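Local coordinates for protein copper-containing nitrite reductase (PDB 6TFO) that probably reduces nitrite to nitric oxide, taking electrons from cytochrome c and relaying them through bound copper ions, at residues P120-Q124 and A125-G129; L421-D425 and H426-G430; G234-A237 and Y238-D242. All coordinates share one frame; numbering follows the deposited sequence.

Contact 1 of 3, residues P120-Q124 and A125-G129; sequences PGHRQ and AGMQG. With CU (copper (II) ion), chain L.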
loop_
_atom_site.group_PDB
_atom_site.type_symbol
_atom_site.label_atom_id
_atom_site.label_comp_id
_atom_site.label_asym_id
_atom_site.label_seq_id
_atom_site.Cartn_x
_atom_site.Cartn_y
_atom_site.Cartn_z
ATOM N N PRO C 120 22.201 -8.231 22.698
ATOM C CA PRO C 120 21.746 -9.318 23.566
ATOM C C PRO C 120 20.752 -10.258 22.877
ATOM O O PRO C 120 19.706 -9.807 22.426
ATOM C CB PRO C 120 21.083 -8.588 24.754
ATOM C CG PRO C 120 21.787 -7.237 24.802
ATOM C CD PRO C 120 22.086 -6.906 23.348
ATOM N N GLY C 121 21.137 -11.525 22.760
ATOM C CA GLY C 121 20.266 -12.590 22.243
ATOM C C GLY C 121 20.204 -12.675 20.723
ATOM O O GLY C 121 19.674 -13.685 20.244
ATOM N N HIS C 122 20.684 -11.682 19.967
ATOM C CA HIS C 122 20.403 -11.571 18.507
ATOM C C HIS C 122 21.115 -12.703 17.769
ATOM O O HIS C 122 20.571 -13.192 16.757
ATOM C CB HIS C 122 20.768 -10.184 17.968
ATOM C CG HIS C 122 19.764 -9.142 18.334
ATOM N ND1 HIS C 122 19.458 -8.091 17.503
ATOM C CD2 HIS C 122 18.982 -8.997 19.426
ATOM C CE1 HIS C 122 18.536 -7.333 18.076
ATOM N NE2 HIS C 122 18.214 -7.882 19.246
ATOM N N ARG C 123 22.281 -13.128 18.258
ATOM C CA ARG C 123 23.047 -14.223 17.615
ATOM C C ARG C 123 22.268 -15.538 17.804
ATOM O O ARG C 123 22.025 -16.246 16.804
ATOM C CB ARG C 123 24.458 -14.294 18.194
ATOM C CG ARG C 123 25.372 -15.258 17.446
ATOM C CD ARG C 123 26.757 -15.294 18.055
ATOM N NE ARG C 123 27.701 -15.983 17.184
ATOM C CZ ARG C 123 29.026 -15.982 17.342
ATOM N NH1 ARG C 123 29.781 -16.658 16.494
ATOM N NH2 ARG C 123 29.587 -15.306 18.338
ATOM N N GLN C 124 21.894 -15.835 19.046
ATOM C CA GLN C 124 21.017 -16.977 19.424
ATOM C C GLN C 124 19.745 -16.949 18.547
ATOM O O GLN C 124 19.327 -18.011 18.083
ATOM C CB GLN C 124 20.650 -16.938 20.918
ATOM C CG GLN C 124 21.822 -16.981 21.899
ATOM C CD GLN C 124 22.244 -15.614 22.417
ATOM O OE1 GLN C 124 22.683 -14.714 21.677
ATOM N NE2 GLN C 124 22.110 -15.441 23.723
ATOM N N ALA C 125 19.154 -15.775 18.302
ATOM C CA ALA C 125 17.885 -15.605 17.548
ATOM C C ALA C 125 18.062 -15.883 16.047
ATOM O O ALA C 125 17.044 -15.969 15.351
ATOM C CB ALA C 125 17.349 -14.223 17.787
ATOM N N GLY C 126 19.302 -15.976 15.553
ATOM C CA GLY C 126 19.634 -16.362 14.161
ATOM C C GLY C 126 20.598 -15.424 13.438
ATOM O O GLY C 126 20.946 -15.747 12.277
ATOM N N MET C 127 21.014 -14.303 14.043
ATOM C CA MET C 127 21.853 -13.292 13.324
ATOM C C MET C 127 23.310 -13.770 13.282
ATOM O O MET C 127 24.114 -13.380 14.157
ATOM C CB MET C 127 21.744 -11.910 13.973
ATOM C CG MET C 127 20.353 -11.344 13.866
ATOM S SD MET C 127 20.301 -9.574 14.072
ATOM C CE MET C 127 20.738 -9.006 12.435
ATOM N N GLN C 128 23.634 -14.606 12.302
ATOM C CA GLN C 128 24.978 -15.233 12.170
ATOM C C GLN C 128 25.125 -15.890 10.793
ATOM O O GLN C 128 24.207 -16.620 10.388
ATOM C CB GLN C 128 25.225 -16.249 13.274
ATOM C CG GLN C 128 26.348 -17.204 12.946
ATOM C CD GLN C 128 26.656 -18.158 14.067
ATOM O OE1 GLN C 128 26.801 -17.767 15.223
ATOM N NE2 GLN C 128 26.813 -19.421 13.709
ATOM N N GLY C 129 26.232 -15.585 10.097
ATOM C CA GLY C 129 26.631 -16.215 8.825
ATOM C C GLY C 129 28.123 -16.464 8.812
ATOM O O GLY C 129 28.806 -16.097 9.818
HETATM CU CU CU L . 21.042 -7.742 15.795
#
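The guanidinium of R123 receives Q128 at its edge: the amide oxygen lies nearly in the guanidinium plane, while the two flat groups are turned 74° from each other. R123 NE donates to Q128 OE1 at 2.8 Å along a nearly straight line (166°), and R123 NH1 adds a weak second bond to the same oxygen at 3.4 Å. The arginine gets there by placing CG anti to its own backbone nitrogen (chi1 -172°) and running extended to NE. Its NH1 also forms a salt bridge with D114, and Y116 makes a cation-pi contact with the group. A leucine in place of R123 would probably leave Q128 OE1 without its donor and D114 without its opposite charge. The imidazole of H122 meets M127 obliquely, the two side chains lying side by side and pointing the same way, with ND1 and SD 3.8 Å apart. Both grip the same copper, H122 through ND1 at 2.4 Å and M127 through SD at 2.6 Å. This is the ligand loop of a type 1 copper site in a cupredoxin domain, joining strand 111-116 to strand 128-134; H80 and C117 complete the site. Within it, R123 to G126 form a type I turn. M127 N bonds to H122 O at 3.0 Å and G126 N to R123 O at 3.0 Å, the paired bonds of a Schellman-like turn, with G126 at the positive phi that favours glycine. A125 N is held by G121 O, and A125 also packs against H122 of a second subunit.

Contact 2 of 3, residues L421-D425 and H426-G430; sequences LSRLD and HGLVG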
loop_
_atom_site.group_PDB
_atom_site.type_symbol
_atom_site.label_atom_id
_atom_site.label_comp_id
_atom_site.label_asym_id
_atom_site.label_seq_id
_atom_site.Cartn_x
_atom_site.Cartn_y
_atom_site.Cartn_z
ATOM N N LEU C 421 32.616 10.951 -4.833
ATOM C CA LEU C 421 33.243 9.615 -4.666
ATOM C C LEU C 421 32.202 8.524 -4.390
ATOM O O LEU C 421 32.601 7.328 -4.444
ATOM C CB LEU C 421 34.292 9.677 -3.557
ATOM C CG LEU C 421 35.633 10.283 -3.970
ATOM C CD1 LEU C 421 36.541 10.382 -2.756
ATOM C CD2 LEU C 421 36.292 9.464 -5.074
ATOM N N SER C 422 30.935 8.879 -4.147
ATOM C CA SER C 422 29.842 7.875 -4.121
ATOM C C SER C 422 29.837 7.132 -5.467
ATOM O O SER C 422 29.387 5.967 -5.505
ATOM C CB SER C 422 28.501 8.480 -3.795
ATOM O OG SER C 422 28.420 8.797 -2.418
ATOM N N ARG C 423 30.382 7.739 -6.522
ATOM C CA ARG C 423 30.337 7.138 -7.873
ATOM C C ARG C 423 31.344 5.993 -7.968
ATOM O O ARG C 423 31.212 5.221 -8.911
ATOM C CB ARG C 423 30.530 8.220 -8.924
ATOM C CG ARG C 423 29.400 9.227 -8.883
ATOM C CD ARG C 423 29.613 10.438 -9.750
ATOM N NE ARG C 423 28.714 11.491 -9.292
ATOM C CZ ARG C 423 28.670 12.727 -9.787
ATOM N NH1 ARG C 423 29.463 13.095 -10.785
ATOM N NH2 ARG C 423 27.809 13.590 -9.288
ATOM N N LEU C 424 32.251 5.846 -6.999
ATOM C CA LEU C 424 33.066 4.611 -6.826
ATOM C C LEU C 424 32.110 3.417 -6.756
ATOM O O LEU C 424 32.350 2.398 -7.410
ATOM C CB LEU C 424 33.868 4.681 -5.523
ATOM C CG LEU C 424 35.093 5.587 -5.506
ATOM C CD1 LEU C 424 35.706 5.646 -4.106
ATOM C CD2 LEU C 424 36.122 5.124 -6.523
ATOM N N ASP C 425 31.061 3.552 -5.952
ATOM C CA ASP C 425 30.097 2.464 -5.637
ATOM C C ASP C 425 29.124 2.266 -6.807
ATOM O O ASP C 425 28.229 1.461 -6.642
ATOM C CB ASP C 425 29.398 2.759 -4.303
ATOM C CG ASP C 425 30.383 2.913 -3.156
ATOM O OD1 ASP C 425 31.222 2.005 -3.021
ATOM O OD2 ASP C 425 30.323 3.946 -2.432
ATOM N N HIS C 426 29.308 2.943 -7.953
ATOM C CA HIS C 426 28.504 2.755 -9.198
ATOM C C HIS C 426 29.393 2.383 -10.402
ATOM O O HIS C 426 28.890 2.503 -11.533
ATOM C CB HIS C 426 27.658 4.000 -9.506
ATOM C CG HIS C 426 26.581 4.284 -8.507
ATOM N ND1 HIS C 426 25.283 3.829 -8.665
ATOM C CD2 HIS C 426 26.591 4.980 -7.348
ATOM C CE1 HIS C 426 24.542 4.253 -7.662
ATOM N NE2 HIS C 426 25.329 4.942 -6.822
ATOM N N GLY C 427 30.647 1.963 -10.176
ATOM C CA GLY C 427 31.558 1.413 -11.205
ATOM C C GLY C 427 32.631 2.390 -11.711
ATOM O O GLY C 427 33.423 1.974 -12.588
ATOM N N LEU C 428 32.715 3.616 -11.177
ATOM C CA LEU C 428 33.582 4.693 -11.724
ATOM C C LEU C 428 34.927 4.728 -11.008
ATOM O O LEU C 428 35.076 5.457 -10.002
ATOM C CB LEU C 428 32.899 6.052 -11.577
ATOM C CG LEU C 428 33.511 7.175 -12.418
ATOM C CD1 LEU C 428 33.544 6.801 -13.894
ATOM C CD2 LEU C 428 32.732 8.460 -12.222
ATOM N N VAL C 429 35.889 3.997 -11.552
ATOM C CA VAL C 429 37.289 3.948 -11.042
ATOM C C VAL C 429 38.162 3.344 -12.154
ATOM O O VAL C 429 37.660 2.480 -12.903
ATOM C CB VAL C 429 37.353 3.166 -9.720
ATOM C CG1 VAL C 429 37.017 1.705 -9.939
ATOM C CG2 VAL C 429 38.694 3.287 -9.030
ATOM N N GLY C 430 39.384 3.861 -12.315
ATOM C CA GLY C 430 40.379 3.374 -13.291
ATOM C C GLY C 430 41.756 3.313 -12.658
ATOM O O GLY C 430 42.021 4.057 -11.670
#
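A Schellman-type pair of bonds follows the 3-10 segment 421-425 and leads the chain toward strand 430-434. The pair joins L428 N to R423 O at 3.2 Å and G427 N to L424 O at 3.3 Å, with G427 at a positive phi (102°), where a side chain would jam against the carbonyl oxygen of H426. H426 N also donates to R423 O at 3.1 Å, so that two N-H groups grip one carbonyl oxygen from opposite faces of its plane. The H426 ring has D425 O over one face and S422 O at its edge, 3.5 Å from CD2. Both ring nitrogens are engaged beyond the turn, ND1 by E327 O and NE2 by I322 O of a third subunit. On the apolar side, L424 CD2 comes 3.9 Å from V429 CB, the two side chains crossing at a slant. L428 sets CG anti to its backbone N (chi1 -165°), which brings CD2 4.0 Å from R423 CB. The R423 guanidinium leads away to salt bridges with D418 and with E324 of the third subunit. A 3-10 turn with such paired bonds here links cupredoxin strands 412-418 and 430-434 at the interface with that subunit.

Contact 3 of 3, residues G234-A237 and Y238-D242; sequences GAAA and YTQTD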
loop_
_atom_site.group_PDB
_atom_site.type_symbol
_atom_site.label_atom_id
_atom_site.label_comp_id
_atom_site.label_asym_id
_atom_site.label_seq_id
_atom_site.Cartn_x
_atom_site.Cartn_y
_atom_site.Cartn_z
ATOM N N GLY C 234 26.212 20.885 -35.642
ATOM C CA GLY C 234 27.615 20.441 -35.603
ATOM C C GLY C 234 27.858 19.263 -36.534
ATOM O O GLY C 234 28.753 18.434 -36.205
ATOM N N ALA C 235 27.109 19.204 -37.649
ATOM C CA ALA C 235 27.122 18.136 -38.689
ATOM C C ALA C 235 25.871 17.233 -38.569
ATOM O O ALA C 235 25.577 16.497 -39.536
ATOM C CB ALA C 235 28.407 17.323 -38.631
ATOM N N ALA C 236 25.169 17.266 -37.433
ATOM C CA ALA C 236 23.969 16.440 -37.138
ATOM C C ALA C 236 22.900 16.614 -38.226
ATOM O O ALA C 236 22.311 15.597 -38.639
ATOM C CB ALA C 236 23.409 16.797 -35.783
ATOM N N ALA C 237 22.673 17.840 -38.700
ATOM C CA ALA C 237 21.642 18.156 -39.711
ATOM C C ALA C 237 21.959 17.512 -41.071
ATOM O O ALA C 237 21.092 17.575 -41.946
ATOM C CB ALA C 237 21.486 19.652 -39.844
ATOM N N TYR C 238 23.152 16.949 -41.272
ATOM C CA TYR C 238 23.587 16.343 -42.560
ATOM C C TYR C 238 23.805 14.832 -42.388
ATOM O O TYR C 238 24.021 14.177 -43.426
ATOM C CB TYR C 238 24.871 17.015 -43.090
ATOM C CG TYR C 238 24.810 18.520 -43.230
ATOM C CD1 TYR C 238 24.981 19.346 -42.129
ATOM C CD2 TYR C 238 24.574 19.123 -44.454
ATOM C CE1 TYR C 238 24.903 20.724 -42.233
ATOM C CE2 TYR C 238 24.510 20.503 -44.582
ATOM C CZ TYR C 238 24.684 21.308 -43.467
ATOM O OH TYR C 238 24.615 22.670 -43.545
ATOM N N THR C 239 23.787 14.296 -41.155
ATOM C CA THR C 239 24.243 12.903 -40.854
ATOM C C THR C 239 23.136 12.043 -40.224
ATOM O O THR C 239 23.472 10.951 -39.709
ATOM C CB THR C 239 25.515 12.893 -39.986
ATOM O OG1 THR C 239 25.329 13.681 -38.807
ATOM C CG2 THR C 239 26.714 13.403 -40.756
ATOM N N GLN C 240 21.873 12.475 -40.270
ATOM C CA GLN C 240 20.722 11.636 -39.827
ATOM C C GLN C 240 20.649 10.474 -40.817
ATOM O O GLN C 240 20.184 10.693 -41.945
ATOM C CB GLN C 240 19.419 12.434 -39.762
ATOM C CG GLN C 240 19.429 13.557 -38.731
ATOM C CD GLN C 240 19.497 13.101 -37.293
ATOM O OE1 GLN C 240 18.756 12.219 -36.867
ATOM N NE2 GLN C 240 20.372 13.729 -36.519
ATOM N N THR C 241 21.149 9.306 -40.425
ATOM C CA THR C 241 21.402 8.151 -41.326
ATOM C C THR C 241 20.452 6.991 -40.979
ATOM O O THR C 241 20.529 6.472 -39.826
ATOM C CB THR C 241 22.858 7.691 -41.205
ATOM O OG1 THR C 241 23.697 8.844 -41.287
ATOM C CG2 THR C 241 23.231 6.667 -42.254
ATOM N N ASP C 242 19.601 6.584 -41.935
ATOM C CA ASP C 242 18.704 5.412 -41.762
ATOM C C ASP C 242 19.579 4.172 -41.620
ATOM O O ASP C 242 20.731 4.177 -42.046
ATOM C CB ASP C 242 17.725 5.269 -42.924
ATOM C CG ASP C 242 16.647 6.340 -42.932
ATOM O OD1 ASP C 242 16.398 6.960 -41.865
ATOM O OD2 ASP C 242 16.071 6.555 -44.009
#
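Backbone bonds give the turn from A235 to T239 its shape. Y238 N donates to A235 O at 3.0 Å, and one residue further on T239 N donates to A236 O at 3.2 Å, so that two overlapping turns coil the chain before it runs on through T241. Side-chain hydrogen bonds reinforce both carbonyls. T239 OG1, set between its own backbone nitrogen and carbonyl carbon (chi1 53°), gives its proton to A235 O at 2.9 Å; it and Y238 N approach that oxygen from opposite faces of the carbonyl plane. V224 N is a further partner of the hydroxyl. Q240 folds back at chi2 (-67°) and sends NE2 toward A236 O, a weak bond at 3.4 Å; the same amide is held more firmly by T265 and A264 on the neighbouring loop, next to the copper ligand C263. Further along, T241 OG1 donates to T239 O at 2.6 Å. The Y238 phenol reaches past the turn, where OH bonds to K438 O of a fourth subunit. Apolar and ring contacts are fewer. The Y238 ring meets A235 O in its plane, at the edge, with CD1 3.9 Å from that oxygen, and A237 CB lies 4.2 Å from the same CD1. A236 packs beside D225, a copper-binding residue of this protein, though D225 holds no copper in this chain. The carbonyls of A235 and A236 each accept a backbone N-H and a side-chain donor, which implies a turn held in good part by internal polar bonds, with T239 and Q240 also tied to neighbouring loops near the copper sites.

From the N terminus, contact 1 comes first and closes the ligand loop between strands 111-116 and 128-134 of the N-terminal cupredoxin domain. Contact 3 follows, closing a turn in the long loop between strands 225-226 and 246-252 of the next domain. Contact 2 comes last, where strand 412-418 passes to strand 430-434. The three stand in series, neither nesting nor crossing, and none touches another: the nearest atoms of contacts 1 and 2 are about 22 Å apart, and contacts 1 and 3 lie on opposite sides of the chain's centre. Each thus shapes a connection within its own beta domain and meets a different neighbouring subunit.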